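Local coordinates for protein putative neuraminyllactose-binding hemagglutinin homolog (Helicobacter pylori, PDB 3BGH) that is probably an outer-membrane lipoprotein adhesin of the flagellar sheath, thought to bind neuraminyllactose-type receptors, at residues N49-E54 with Q188-I193; K58-S63 with N195-K200; L66-F71 with K200-I205; K83-I88 with V99-G104. All coordinates share one frame; numbering follows the deposited sequence.

Contact 1: N49-E54 with Q188-I193; sequences NKVIPE and QAIRKI
I190, on the first turns of helix 186-208, meets V51 and I52, in the loop that links strand 38-48 to helix 54-73. Its CB is directed at the loop, and from there the side chain divides. CG2 takes the branch toward I52 and lies 4.3 Å from I52 CG1, a loose apolar contact. CG1 sits beside the backbone N (chi1 -68°) and comes within 4.1 Å of V51 CG1. The extended second torsion (chi2 175°) then carries CD1 onward to the nearest approach of all: I190 CD1 is 3.4 Å from V51 CG1 and 3.2 Å from V51 O. The side chains of V51 and I190 thus meet at a slant, with the tip of the isoleucine set between a methyl and a carbonyl oxygen of the same residue. Within the loop, a type I turn from N49 to I52 is closed by I52 N donating to N49 O at 3.2 Å. It presents V51 and I52 to the helix just before P53, the N-cap of helix 54-73. Around the contact, I190 also touches Y56, and V51 and I52 touch E110 and I108 of strand 98-114. At the start of the turn, N49 ND2 and K50 N hydrogen-bond to the carboxylate of E47 of the second subunit. Since no hydrogen bond links the two segments, the contact rests on dispersion and close fit, with the V51 carbonyl facing a methyl group from the helix.

Contact 2: K58-S63 with N195-K200; sequences KEFEKS and NQAYHK
F60 and Y198 form a T-shaped aromatic pair between helices 54-73 and 186-208. The edge of Y198 is turned to the face of F60, with planes at 84° and centroids 5.4 Å apart, and Y198 CD1 stands over the centre of the F60 ring. Both residues hold CG anti to the backbone N (chi1 -176° for Y198), which swings the rings into the space between the axes, where the side chains run alongside each other, pointing opposite ways. F60 CE1 also reaches the partner helix itself, at 3.7 Å from Y198 CB and 4.4 Å from A197 CB. The two helices lie side by side on one face of the mixed sheet and run nearly parallel, 18° apart; with the local axes 11.4 Å apart, large side chains must bridge them. F23, from the N-terminal segment, meets both rings and so joins the aromatic cluster. Further along, the phenol end of Y198 reaches S63. Y198 OH comes to 3.1 Å from S63 O, an approach that does not count as a hydrogen bond; the hydroxyl is bonded instead to OE1 of Q67, one turn further along helix 54-73. S63 OG is turned back into its own helix, donating to E59 O at 2.7 Å. That carbonyl also accepts from S63 N, and the two donors arrive from opposite faces of its plane.

Contact 3: L66-F71 with K200-I205; sequences LQLSSF and KVMVHI
M202, L68 and I205 carry this helix-to-helix contact, with Q67 completing it. M202 starts toward the partner helix with CG beside the backbone N, and two successive bends (chi2 -58° and chi3 -58°) fold its thioether so that the terminal methyl comes to Q67: M202 CE lies 4.0 Å from Q67 CB. Its sulfur borders L68, with M202 SD 4.4 Å from L68 CG, so one methionine spans two neighbouring residues of helix 54-73. At its other branch, L68 CD2 is 3.7 Å from I205 CG2, and the two side chains meet at about a right angle, methyl against methyl. The CA atoms of L68 and M202 are 8.1 Å apart, and the local axes of helices 54-73 and 186-208 approach to 11.6 Å at a crossing angle of -27°. The helices therefore diverge more here than at F60 and Y198, and the pair gains a footing on the strands beneath: L68 rests on L41 of strand 38-48, and I205 on I150 of strand 144-161. L64, one turn earlier on helix 54-73, also touches M202. The polar end of Q67 is engaged away from the methionine, where its OE1 accepts from Y25 N, with Y198 as its other partner. T206 OG1, just past the segment, hydrogen-bonds to the carbonyl of M202.

Contact 4: K83-I88 with V99-G104; sequences KDASEI and VLRMDG
A85 and R101 make the polar-to-apolar part of the contact. The methyl of A85 lies over one face of the R101 guanidinium, with A85 CB 3.9 Å from R101 NH1. R101 reaches that position with CG anti to its own backbone N (chi1 160°) and a bend at chi3, which carries the flat group to the methyl. The purely apolar part is lighter: I88 CD1 and V99 CG1 meet at 4.3 Å. No hydrogen bond crosses between the segments, and charge probably contributes little across the contact, since D84 OD1 stays 6.0 Å from R101 NH2; D84 instead forms a salt bridge with K45. The topology brings the two segments together. Strands 78-82 and 98-114 run parallel with strand 38-48 between them, and the loop 83-88 belongs, with helix 90-95, to the beta-alpha-beta crossover joining them. V99 and R101 project to the side where this crossover passes, while M102 projects to the opposite side, where the helices 54-73 and 186-208 pack. A85 and I88 also touch I42 and V40 of the intervening strand. Hydrogen bonds inside the loop fix its shape: E87 N to D84 O and I88 N to A85 O, both 3.2 Å, define a short 3-10 turn at 85-87. K83 N donates to E87 OE1 at 3.2 Å in a nearly straight bond (166°), arriving from above the carboxylate plane.

In the fold
Contacts 2 and 3 are the interior pair, with every touching residue buried, and both join helix 54-73 to helix 186-208; their centres are about 9 Å apart, and the bond between Y198 and Q67 connects them. Aromatic rings dominate the first, flexible aliphatic and thioether groups the second. Contact 1 extends the same helix-186-208 seam to the loop before helix 54-73, where it consists of aliphatic groups and one carbonyl and reaches the subunit interface. Contact 4 lies across the sheet and is only partly buried, which fits its mixture of a guanidinium with small apolar groups. M102 ties the two sides: its CE packs 3.7 Å from both L68 CD1 and I205 CD1 of contact 3.

Contact 1: N49-E54 with Q188-I193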
loop_
_atom_site.group_PDB
_atom_site.type_symbol
_atom_site.label_atom_id
_atom_site.label_comp_id
_atom_site.label_asym_id
_atom_site.label_seq_id
_atom_site.Cartn_x
_atom_site.Cartn_y
_atom_site.Cartn_z
ATOM N N ASN A 49 1.351 4.264 -7.971
ATOM C CA ASN A 49 0.274 5.255 -7.986
ATOM C C ASN A 49 0.648 6.459 -8.877
ATOM O O ASN A 49 1.745 6.504 -9.428
ATOM C CB ASN A 49 -0.094 5.691 -6.560
ATOM C CG ASN A 49 0.918 6.647 -5.955
ATOM O OD1 ASN A 49 2.114 6.440 -6.056
ATOM N ND2 ASN A 49 0.436 7.678 -5.302
ATOM N N LYS A 50 -0.255 7.433 -9.008
ATOM C CA LYS A 50 -0.179 8.454 -10.086
ATOM C C LYS A 50 1.024 9.416 -10.025
ATOM O O LYS A 50 1.424 10.035 -11.011
ATOM C CB LYS A 50 -1.493 9.242 -10.129
ATOM C CG LYS A 50 -1.675 10.324 -9.076
ATOM C CD LYS A 50 -3.027 11.000 -9.286
ATOM C CE LYS A 50 -3.311 12.068 -8.214
ATOM N NZ LYS A 50 -4.743 12.639 -8.283
ATOM N N VAL A 51 1.607 9.503 -8.845
ATOM C CA VAL A 51 2.690 10.417 -8.522
ATOM C C VAL A 51 4.042 9.941 -9.094
ATOM O O VAL A 51 4.951 10.758 -9.324
ATOM C CB VAL A 51 2.651 10.583 -6.992
ATOM C CG1 VAL A 51 4.000 10.425 -6.325
ATOM C CG2 VAL A 51 1.913 11.886 -6.627
ATOM N N ILE A 52 4.138 8.635 -9.358
ATOM C CA ILE A 52 5.373 7.957 -9.807
ATOM C C ILE A 52 5.439 7.756 -11.361
ATOM O O ILE A 52 4.553 7.158 -11.934
ATOM C CB ILE A 52 5.544 6.565 -9.097
ATOM C CG1 ILE A 52 5.628 6.733 -7.584
ATOM C CG2 ILE A 52 6.775 5.821 -9.617
ATOM C CD1 ILE A 52 5.520 5.416 -6.751
ATOM N N PRO A 53 6.475 8.268 -12.029
ATOM C CA PRO A 53 6.601 8.066 -13.487
ATOM C C PRO A 53 6.663 6.588 -13.870
ATOM O O PRO A 53 7.345 5.813 -13.213
ATOM C CB PRO A 53 7.927 8.759 -13.846
ATOM C CG PRO A 53 8.138 9.784 -12.664
ATOM C CD PRO A 53 7.555 9.103 -11.464
ATOM N N GLU A 54 5.948 6.217 -14.924
ATOM C CA GLU A 54 5.974 4.854 -15.470
ATOM C C GLU A 54 7.372 4.318 -15.711
ATOM O O GLU A 54 7.610 3.106 -15.565
ATOM C CB GLU A 54 5.201 4.786 -16.781
ATOM C CG GLU A 54 3.669 4.766 -16.641
ATOM C CD GLU A 54 2.985 4.576 -17.983
ATOM O OE1 GLU A 54 2.000 3.788 -18.048
ATOM O OE2 GLU A 54 3.457 5.192 -18.996
ATOM N N GLN A 188 12.331 14.664 -6.599
ATOM C CA GLN A 188 13.513 14.311 -5.827
ATOM C C GLN A 188 13.193 13.382 -4.604
ATOM O O GLN A 188 13.939 12.454 -4.284
ATOM C CB GLN A 188 14.278 15.601 -5.466
ATOM C CG GLN A 188 15.683 15.437 -4.911
ATOM C CD GLN A 188 16.774 15.151 -5.954
ATOM O OE1 GLN A 188 17.962 15.091 -5.612
ATOM N NE2 GLN A 188 16.382 14.941 -7.211
ATOM N N ALA A 189 12.051 13.599 -3.965
ATOM C CA ALA A 189 11.655 12.821 -2.807
ATOM C C ALA A 189 11.238 11.390 -3.223
ATOM O O ALA A 189 11.583 10.414 -2.557
ATOM C CB ALA A 189 10.540 13.531 -2.059
ATOM N N ILE A 190 10.520 11.315 -4.343
ATOM C CA ILE A 190 10.127 10.067 -4.996
ATOM C C ILE A 190 11.348 9.189 -5.311
ATOM O O ILE A 190 11.389 7.995 -5.000
ATOM C CB ILE A 190 9.340 10.384 -6.296
ATOM C CG1 ILE A 190 7.993 11.018 -5.921
ATOM C CG2 ILE A 190 9.153 9.158 -7.140
ATOM C CD1 ILE A 190 7.175 11.496 -7.078
ATOM N N ARG A 191 12.340 9.813 -5.917
ATOM C CA ARG A 191 13.603 9.173 -6.200
ATOM C C ARG A 191 14.268 8.545 -4.958
ATOM O O ARG A 191 14.723 7.391 -5.016
ATOM C CB ARG A 191 14.502 10.158 -6.947
ATOM C CG ARG A 191 14.727 9.732 -8.367
ATOM C CD ARG A 191 14.691 10.835 -9.403
ATOM N NE ARG A 191 15.908 11.630 -9.424
ATOM C CZ ARG A 191 16.243 12.475 -10.402
ATOM N NH1 ARG A 191 15.476 12.627 -11.485
ATOM N NH2 ARG A 191 17.371 13.162 -10.300
ATOM N N LYS A 192 14.278 9.285 -3.846
ATOM C CA LYS A 192 14.843 8.832 -2.552
ATOM C C LYS A 192 14.057 7.707 -1.927
ATOM O O LYS A 192 14.634 6.724 -1.476
ATOM C CB LYS A 192 14.922 9.983 -1.548
ATOM C CG LYS A 192 16.053 10.996 -1.807
ATOM C CD LYS A 192 16.294 11.876 -0.609
ATOM C CE LYS A 192 15.548 13.200 -0.734
ATOM N NZ LYS A 192 15.503 13.920 0.591
ATOM N N ILE A 193 12.738 7.845 -1.921
ATOM C CA ILE A 193 11.862 6.851 -1.345
ATOM C C ILE A 193 11.964 5.533 -2.094
ATOM O O ILE A 193 12.101 4.472 -1.464
ATOM C CB ILE A 193 10.397 7.380 -1.273
ATOM C CG1 ILE A 193 10.293 8.404 -0.125
ATOM C CG2 ILE A 193 9.396 6.227 -1.141
ATOM C CD1 ILE A 193 9.046 9.287 -0.135
#

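Contact 2: K58-S63 with N195-K200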
loop_
_atom_site.group_PDB
_atom_site.type_symbol
_atom_site.label_atom_id
_atom_site.label_comp_id
_atom_site.label_asym_id
_atom_site.label_seq_id
_atom_site.Cartn_x
_atom_site.Cartn_y
_atom_site.Cartn_z
ATOM N N LYS A 58 9.077 0.649 -14.486
ATOM C CA LYS A 58 9.787 -0.227 -15.425
ATOM C C LYS A 58 11.228 -0.518 -14.978
ATOM O O LYS A 58 11.672 -1.656 -14.974
ATOM C CB LYS A 58 9.769 0.365 -16.841
ATOM C CG LYS A 58 8.498 0.039 -17.620
ATOM C CD LYS A 58 8.010 1.238 -18.501
ATOM C CE LYS A 58 6.738 0.875 -19.291
ATOM N NZ LYS A 58 6.026 2.061 -19.954
ATOM N N GLU A 59 11.942 0.519 -14.575
ATOM C CA GLU A 59 13.328 0.389 -14.224
ATOM C C GLU A 59 13.496 -0.317 -12.856
ATOM O O GLU A 59 14.429 -1.105 -12.655
ATOM C CB GLU A 59 13.950 1.773 -14.309
ATOM C CG GLU A 59 14.942 2.140 -13.275
ATOM C CD GLU A 59 16.339 2.147 -13.792
ATOM O OE1 GLU A 59 16.689 1.212 -14.566
ATOM O OE2 GLU A 59 17.097 3.074 -13.398
ATOM N N PHE A 60 12.575 -0.038 -11.935
ATOM C CA PHE A 60 12.421 -0.796 -10.694
ATOM C C PHE A 60 12.109 -2.289 -10.965
ATOM O O PHE A 60 12.709 -3.162 -10.345
ATOM C CB PHE A 60 11.324 -0.139 -9.828
ATOM C CG PHE A 60 11.292 -0.591 -8.404
ATOM C CD1 PHE A 60 11.738 0.250 -7.377
ATOM C CD2 PHE A 60 10.758 -1.822 -8.060
ATOM C CE1 PHE A 60 11.676 -0.157 -6.033
ATOM C CE2 PHE A 60 10.705 -2.220 -6.725
ATOM C CZ PHE A 60 11.152 -1.396 -5.711
ATOM N N GLU A 61 11.180 -2.588 -11.862
ATOM C CA GLU A 61 10.899 -3.998 -12.214
ATOM C C GLU A 61 12.046 -4.681 -12.971
ATOM O O GLU A 61 12.258 -5.881 -12.794
ATOM C CB GLU A 61 9.656 -4.139 -13.080
ATOM C CG GLU A 61 8.366 -3.981 -12.355
ATOM C CD GLU A 61 7.183 -3.750 -13.305
ATOM O OE1 GLU A 61 7.380 -3.550 -14.521
ATOM O OE2 GLU A 61 6.046 -3.773 -12.830
ATOM N N LYS A 62 12.750 -3.934 -13.824
ATOM C CA LYS A 62 13.826 -4.490 -14.647
ATOM C C LYS A 62 15.028 -4.774 -13.777
ATOM O O LYS A 62 15.632 -5.826 -13.894
ATOM C CB LYS A 62 14.200 -3.564 -15.837
ATOM C CG LYS A 62 15.727 -3.580 -16.277
ATOM C CD LYS A 62 16.028 -2.785 -17.593
ATOM C CE LYS A 62 17.457 -2.166 -17.631
ATOM N NZ LYS A 62 17.587 -0.965 -16.696
ATOM N N SER A 63 15.379 -3.853 -12.891
ATOM C CA SER A 63 16.532 -4.068 -12.039
ATOM C C SER A 63 16.410 -5.281 -11.116
ATOM O O SER A 63 17.383 -6.001 -10.934
ATOM C CB SER A 63 16.863 -2.815 -11.263
ATOM O OG SER A 63 17.043 -1.764 -12.187
ATOM N N ASN A 195 14.505 4.520 -4.077
ATOM C CA ASN A 195 15.808 3.913 -3.821
ATOM C C ASN A 195 15.812 3.150 -2.524
ATOM O O ASN A 195 16.370 2.071 -2.472
ATOM C CB ASN A 195 16.962 4.930 -3.798
ATOM C CG ASN A 195 17.272 5.494 -5.177
ATOM O OD1 ASN A 195 16.893 4.914 -6.192
ATOM N ND2 ASN A 195 17.929 6.638 -5.216
ATOM N N GLN A 196 15.224 3.725 -1.472
ATOM C CA GLN A 196 15.178 3.060 -0.182
ATOM C C GLN A 196 14.295 1.839 -0.282
ATOM O O GLN A 196 14.585 0.842 0.329
ATOM C CB GLN A 196 14.625 3.959 0.912
ATOM C CG GLN A 196 15.562 4.964 1.514
ATOM C CD GLN A 196 14.884 5.743 2.663
ATOM O OE1 GLN A 196 14.665 6.960 2.564
ATOM N NE2 GLN A 196 14.529 5.030 3.739
ATOM N N ALA A 197 13.222 1.901 -1.069
ATOM C CA ALA A 197 12.387 0.716 -1.224
ATOM C C ALA A 197 13.099 -0.376 -2.024
ATOM O O ALA A 197 12.940 -1.575 -1.740
ATOM C CB ALA A 197 11.022 1.062 -1.856
ATOM N N TYR A 198 13.864 0.029 -3.036
ATOM C CA TYR A 198 14.558 -0.951 -3.853
ATOM C C TYR A 198 15.599 -1.678 -2.992
ATOM O O TYR A 198 15.652 -2.894 -3.013
ATOM C CB TYR A 198 15.240 -0.317 -5.075
ATOM C CG TYR A 198 15.866 -1.388 -5.955
ATOM C CD1 TYR A 198 15.159 -1.965 -6.997
ATOM C CD2 TYR A 198 17.148 -1.863 -5.696
ATOM C CE1 TYR A 198 15.739 -2.948 -7.787
ATOM C CE2 TYR A 198 17.728 -2.844 -6.473
ATOM C CZ TYR A 198 17.024 -3.387 -7.503
ATOM O OH TYR A 198 17.616 -4.387 -8.258
ATOM N N HIS A 199 16.405 -0.921 -2.247
ATOM C CA HIS A 199 17.398 -1.459 -1.326
ATOM C C HIS A 199 16.734 -2.461 -0.351
ATOM O O HIS A 199 17.144 -3.614 -0.325
ATOM C CB HIS A 199 18.137 -0.313 -0.591
ATOM C CG HIS A 199 19.158 -0.772 0.417
ATOM N ND1 HIS A 199 20.452 -1.125 0.074
ATOM C CD2 HIS A 199 19.090 -0.877 1.771
ATOM C CE1 HIS A 199 21.126 -1.452 1.163
ATOM N NE2 HIS A 199 20.326 -1.305 2.208
ATOM N N LYS A 200 15.691 -2.039 0.392
ATOM C CA LYS A 200 14.962 -2.945 1.280
ATOM C C LYS A 200 14.440 -4.232 0.614
ATOM O O LYS A 200 14.541 -5.301 1.232
ATOM C CB LYS A 200 13.803 -2.243 2.013
ATOM C CG LYS A 200 13.160 -3.130 3.095
ATOM C CD LYS A 200 11.866 -2.552 3.714
ATOM C CE LYS A 200 11.406 -3.349 4.952
ATOM N NZ LYS A 200 10.268 -2.738 5.721
#

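Contact 3: L66-F71 with K200-I205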
loop_
_atom_site.group_PDB
_atom_site.type_symbol
_atom_site.label_atom_id
_atom_site.label_comp_id
_atom_site.label_asym_id
_atom_site.label_seq_id
_atom_site.Cartn_x
_atom_site.Cartn_y
_atom_site.Cartn_z
ATOM N N LEU A 66 16.928 -8.577 -13.103
ATOM C CA LEU A 66 18.258 -8.935 -13.580
ATOM C C LEU A 66 19.111 -9.284 -12.389
ATOM O O LEU A 66 19.790 -10.313 -12.383
ATOM C CB LEU A 66 18.902 -7.814 -14.404
ATOM C CG LEU A 66 18.196 -7.330 -15.687
ATOM C CD1 LEU A 66 18.912 -6.109 -16.203
ATOM C CD2 LEU A 66 18.116 -8.406 -16.775
ATOM N N GLN A 67 19.036 -8.450 -11.365
ATOM C CA GLN A 67 19.742 -8.683 -10.136
ATOM C C GLN A 67 19.405 -9.998 -9.442
ATOM O O GLN A 67 20.279 -10.651 -8.896
ATOM C CB GLN A 67 19.511 -7.535 -9.204
ATOM C CG GLN A 67 20.140 -6.245 -9.693
ATOM C CD GLN A 67 20.889 -5.584 -8.582
ATOM O OE1 GLN A 67 20.333 -4.748 -7.854
ATOM N NE2 GLN A 67 22.145 -6.002 -8.385
ATOM N N LEU A 68 18.141 -10.381 -9.441
ATOM C CA LEU A 68 17.774 -11.645 -8.855
ATOM C C LEU A 68 18.305 -12.803 -9.680
ATOM O O LEU A 68 18.626 -13.850 -9.133
ATOM C CB LEU A 68 16.274 -11.758 -8.662
ATOM C CG LEU A 68 15.949 -11.214 -7.293
ATOM C CD1 LEU A 68 14.461 -10.906 -7.220
ATOM C CD2 LEU A 68 16.432 -12.212 -6.164
ATOM N N SER A 69 18.372 -12.627 -10.994
ATOM C CA SER A 69 19.056 -13.615 -11.822
ATOM C C SER A 69 20.544 -13.677 -11.435
ATOM O O SER A 69 21.047 -14.767 -11.160
ATOM C CB SER A 69 18.828 -13.360 -13.301
ATOM O OG SER A 69 17.475 -13.645 -13.629
ATOM N N SER A 70 21.209 -12.522 -11.313
ATOM C CA SER A 70 22.647 -12.486 -10.947
ATOM C C SER A 70 22.937 -13.076 -9.599
ATOM O O SER A 70 23.932 -13.785 -9.434
ATOM C CB SER A 70 23.228 -11.085 -10.961
ATOM O OG SER A 70 23.293 -10.640 -12.285
ATOM N N PHE A 71 22.093 -12.738 -8.628
ATOM C CA PHE A 71 22.173 -13.317 -7.307
ATOM C C PHE A 71 22.052 -14.843 -7.379
ATOM O O PHE A 71 22.842 -15.562 -6.776
ATOM C CB PHE A 71 21.055 -12.773 -6.434
ATOM C CG PHE A 71 21.040 -13.358 -5.070
ATOM C CD1 PHE A 71 21.905 -12.877 -4.090
ATOM C CD2 PHE A 71 20.172 -14.402 -4.760
ATOM C CE1 PHE A 71 21.899 -13.425 -2.795
ATOM C CE2 PHE A 71 20.159 -14.956 -3.483
ATOM C CZ PHE A 71 21.022 -14.468 -2.500
ATOM N N LYS A 200 15.691 -2.039 0.392
ATOM C CA LYS A 200 14.962 -2.945 1.280
ATOM C C LYS A 200 14.440 -4.232 0.614
ATOM O O LYS A 200 14.541 -5.301 1.232
ATOM C CB LYS A 200 13.803 -2.243 2.013
ATOM C CG LYS A 200 13.160 -3.130 3.095
ATOM C CD LYS A 200 11.866 -2.552 3.714
ATOM C CE LYS A 200 11.406 -3.349 4.952
ATOM N NZ LYS A 200 10.268 -2.738 5.721
ATOM N N VAL A 201 13.881 -4.149 -0.602
ATOM C CA VAL A 201 13.393 -5.382 -1.266
ATOM C C VAL A 201 14.558 -6.379 -1.532
ATOM O O VAL A 201 14.483 -7.563 -1.197
ATOM C CB VAL A 201 12.561 -5.129 -2.603
ATOM C CG1 VAL A 201 12.236 -6.414 -3.275
ATOM C CG2 VAL A 201 11.261 -4.409 -2.299
ATOM N N MET A 202 15.614 -5.888 -2.147
ATOM C CA MET A 202 16.730 -6.750 -2.486
ATOM C C MET A 202 17.359 -7.392 -1.247
ATOM O O MET A 202 17.690 -8.566 -1.288
ATOM C CB MET A 202 17.769 -5.980 -3.294
ATOM C CG MET A 202 17.427 -5.824 -4.787
ATOM S SD MET A 202 17.202 -7.364 -5.644
ATOM C CE MET A 202 18.782 -8.131 -5.347
ATOM N N VAL A 203 17.516 -6.638 -0.156
ATOM C CA VAL A 203 18.090 -7.161 1.085
ATOM C C VAL A 203 17.216 -8.254 1.693
ATOM O O VAL A 203 17.709 -9.277 2.164
ATOM C CB VAL A 203 18.235 -6.060 2.155
ATOM C CG1 VAL A 203 18.547 -6.668 3.517
ATOM C CG2 VAL A 203 19.335 -5.064 1.796
ATOM N N HIS A 204 15.911 -8.033 1.727
ATOM C CA HIS A 204 15.039 -8.996 2.355
ATOM C C HIS A 204 14.939 -10.241 1.499
ATOM O O HIS A 204 14.989 -11.318 2.023
ATOM C CB HIS A 204 13.660 -8.390 2.655
ATOM C CG HIS A 204 13.648 -7.479 3.845
ATOM N ND1 HIS A 204 12.637 -7.491 4.784
ATOM C CD2 HIS A 204 14.521 -6.525 4.247
ATOM C CE1 HIS A 204 12.896 -6.589 5.713
ATOM N NE2 HIS A 204 14.032 -5.985 5.411
ATOM N N ILE A 205 14.801 -10.101 0.187
ATOM C CA ILE A 205 14.719 -11.275 -0.658
ATOM C C ILE A 205 16.035 -12.050 -0.694
ATOM O O ILE A 205 16.021 -13.264 -0.658
ATOM C CB ILE A 205 14.299 -10.970 -2.085
ATOM C CG1 ILE A 205 12.800 -10.711 -2.168
ATOM C CG2 ILE A 205 14.589 -12.192 -2.985
ATOM C CD1 ILE A 205 12.347 -10.194 -3.537
#

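Contact 4: K83-I88 with V99-G104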
loop_
_atom_site.group_PDB
_atom_site.type_symbol
_atom_site.label_atom_id
_atom_site.label_comp_id
_atom_site.label_asym_id
_atom_site.label_seq_id
_atom_site.Cartn_x
_atom_site.Cartn_y
_atom_site.Cartn_z
ATOM N N LYS A 83 8.371 -13.531 -19.198
ATOM C CA LYS A 83 7.592 -12.363 -18.788
ATOM C C LYS A 83 6.223 -12.686 -18.178
ATOM O O LYS A 83 5.656 -11.854 -17.471
ATOM C CB LYS A 83 7.472 -11.325 -19.908
ATOM C CG LYS A 83 8.640 -10.344 -19.905
ATOM C CD LYS A 83 8.604 -9.343 -21.078
ATOM C CE LYS A 83 9.958 -8.591 -21.170
ATOM N NZ LYS A 83 9.961 -7.507 -22.211
ATOM N N ASP A 84 5.704 -13.882 -18.455
ATOM C CA ASP A 84 4.443 -14.368 -17.883
ATOM C C ASP A 84 4.585 -15.882 -17.686
ATOM O O ASP A 84 5.411 -16.514 -18.358
ATOM C CB ASP A 84 3.251 -14.046 -18.800
ATOM C CG ASP A 84 2.981 -12.526 -18.935
ATOM O OD1 ASP A 84 2.807 -11.821 -17.911
ATOM O OD2 ASP A 84 2.917 -12.029 -20.082
ATOM N N ALA A 85 3.809 -16.461 -16.770
ATOM C CA ALA A 85 3.914 -17.900 -16.479
ATOM C C ALA A 85 3.449 -18.771 -17.646
ATOM O O ALA A 85 3.877 -19.914 -17.804
ATOM C CB ALA A 85 3.155 -18.254 -15.211
ATOM N N SER A 86 2.575 -18.207 -18.463
ATOM C CA SER A 86 2.047 -18.882 -19.643
ATOM C C SER A 86 3.115 -19.094 -20.725
ATOM O O SER A 86 2.963 -19.967 -21.581
ATOM C CB SER A 86 0.860 -18.092 -20.209
ATOM O OG SER A 86 1.184 -16.712 -20.364
ATOM N N GLU A 87 4.188 -18.302 -20.688
ATOM C CA GLU A 87 5.299 -18.472 -21.640
ATOM C C GLU A 87 6.275 -19.573 -21.234
ATOM O O GLU A 87 7.290 -19.773 -21.909
ATOM C CB GLU A 87 6.091 -17.175 -21.831
ATOM C CG GLU A 87 5.285 -15.968 -22.295
ATOM C CD GLU A 87 6.134 -14.693 -22.398
ATOM O OE1 GLU A 87 7.329 -14.705 -21.994
ATOM O OE2 GLU A 87 5.599 -13.671 -22.889
ATOM N N ILE A 88 5.997 -20.276 -20.138
ATOM C CA ILE A 88 6.911 -21.327 -19.700
ATOM C C ILE A 88 6.606 -22.619 -20.454
ATOM O O ILE A 88 5.505 -23.174 -20.329
ATOM C CB ILE A 88 6.893 -21.562 -18.170
ATOM C CG1 ILE A 88 7.272 -20.288 -17.413
ATOM C CG2 ILE A 88 7.861 -22.682 -17.796
ATOM C CD1 ILE A 88 6.848 -20.299 -15.945
ATOM N N VAL A 99 9.370 -21.920 -9.341
ATOM C CA VAL A 99 9.044 -20.718 -10.098
ATOM C C VAL A 99 8.860 -19.601 -9.090
ATOM O O VAL A 99 8.052 -19.725 -8.193
ATOM C CB VAL A 99 7.746 -20.857 -10.862
ATOM C CG1 VAL A 99 7.534 -19.630 -11.752
ATOM C CG2 VAL A 99 7.756 -22.107 -11.691
ATOM N N LEU A 100 9.635 -18.536 -9.228
ATOM C CA LEU A 100 9.523 -17.367 -8.407
ATOM C C LEU A 100 8.789 -16.297 -9.196
ATOM O O LEU A 100 8.999 -16.123 -10.394
ATOM C CB LEU A 100 10.899 -16.880 -8.002
ATOM C CG LEU A 100 11.736 -17.713 -7.030
ATOM C CD1 LEU A 100 13.048 -16.993 -6.824
ATOM C CD2 LEU A 100 11.023 -17.859 -5.695
ATOM N N ARG A 101 7.929 -15.573 -8.493
ATOM C CA ARG A 101 6.861 -14.794 -9.104
ATOM C C ARG A 101 6.417 -13.676 -8.117
ATOM O O ARG A 101 5.738 -13.940 -7.123
ATOM C CB ARG A 101 5.718 -15.769 -9.484
ATOM C CG ARG A 101 4.390 -15.165 -9.696
ATOM C CD ARG A 101 3.545 -16.016 -10.619
ATOM N NE ARG A 101 2.748 -15.138 -11.482
ATOM C CZ ARG A 101 1.683 -15.519 -12.186
ATOM N NH1 ARG A 101 1.244 -16.772 -12.129
ATOM N NH2 ARG A 101 1.048 -14.634 -12.949
ATOM N N MET A 102 6.849 -12.452 -8.407
ATOM C CA MET A 102 6.724 -11.303 -7.539
ATOM C C MET A 102 5.608 -10.339 -7.998
ATOM O O MET A 102 5.619 -9.863 -9.134
ATOM C CB MET A 102 8.062 -10.548 -7.471
ATOM C CG MET A 102 8.218 -9.692 -6.215
ATOM S SD MET A 102 9.705 -8.640 -6.238
ATOM C CE MET A 102 10.898 -9.843 -6.945
ATOM N N ASP A 103 4.660 -10.064 -7.101
ATOM C CA ASP A 103 3.609 -9.105 -7.346
ATOM C C ASP A 103 3.446 -8.130 -6.175
ATOM O O ASP A 103 3.737 -8.463 -5.024
ATOM C CB ASP A 103 2.291 -9.824 -7.648
ATOM C CG ASP A 103 2.426 -10.853 -8.791
ATOM O OD1 ASP A 103 1.975 -10.559 -9.922
ATOM O OD2 ASP A 103 2.982 -11.959 -8.561
ATOM N N GLY A 104 2.956 -6.930 -6.471
ATOM C CA GLY A 104 2.744 -5.910 -5.456
ATOM C C GLY A 104 2.536 -4.500 -5.966
ATOM O O GLY A 104 2.104 -4.287 -7.104
#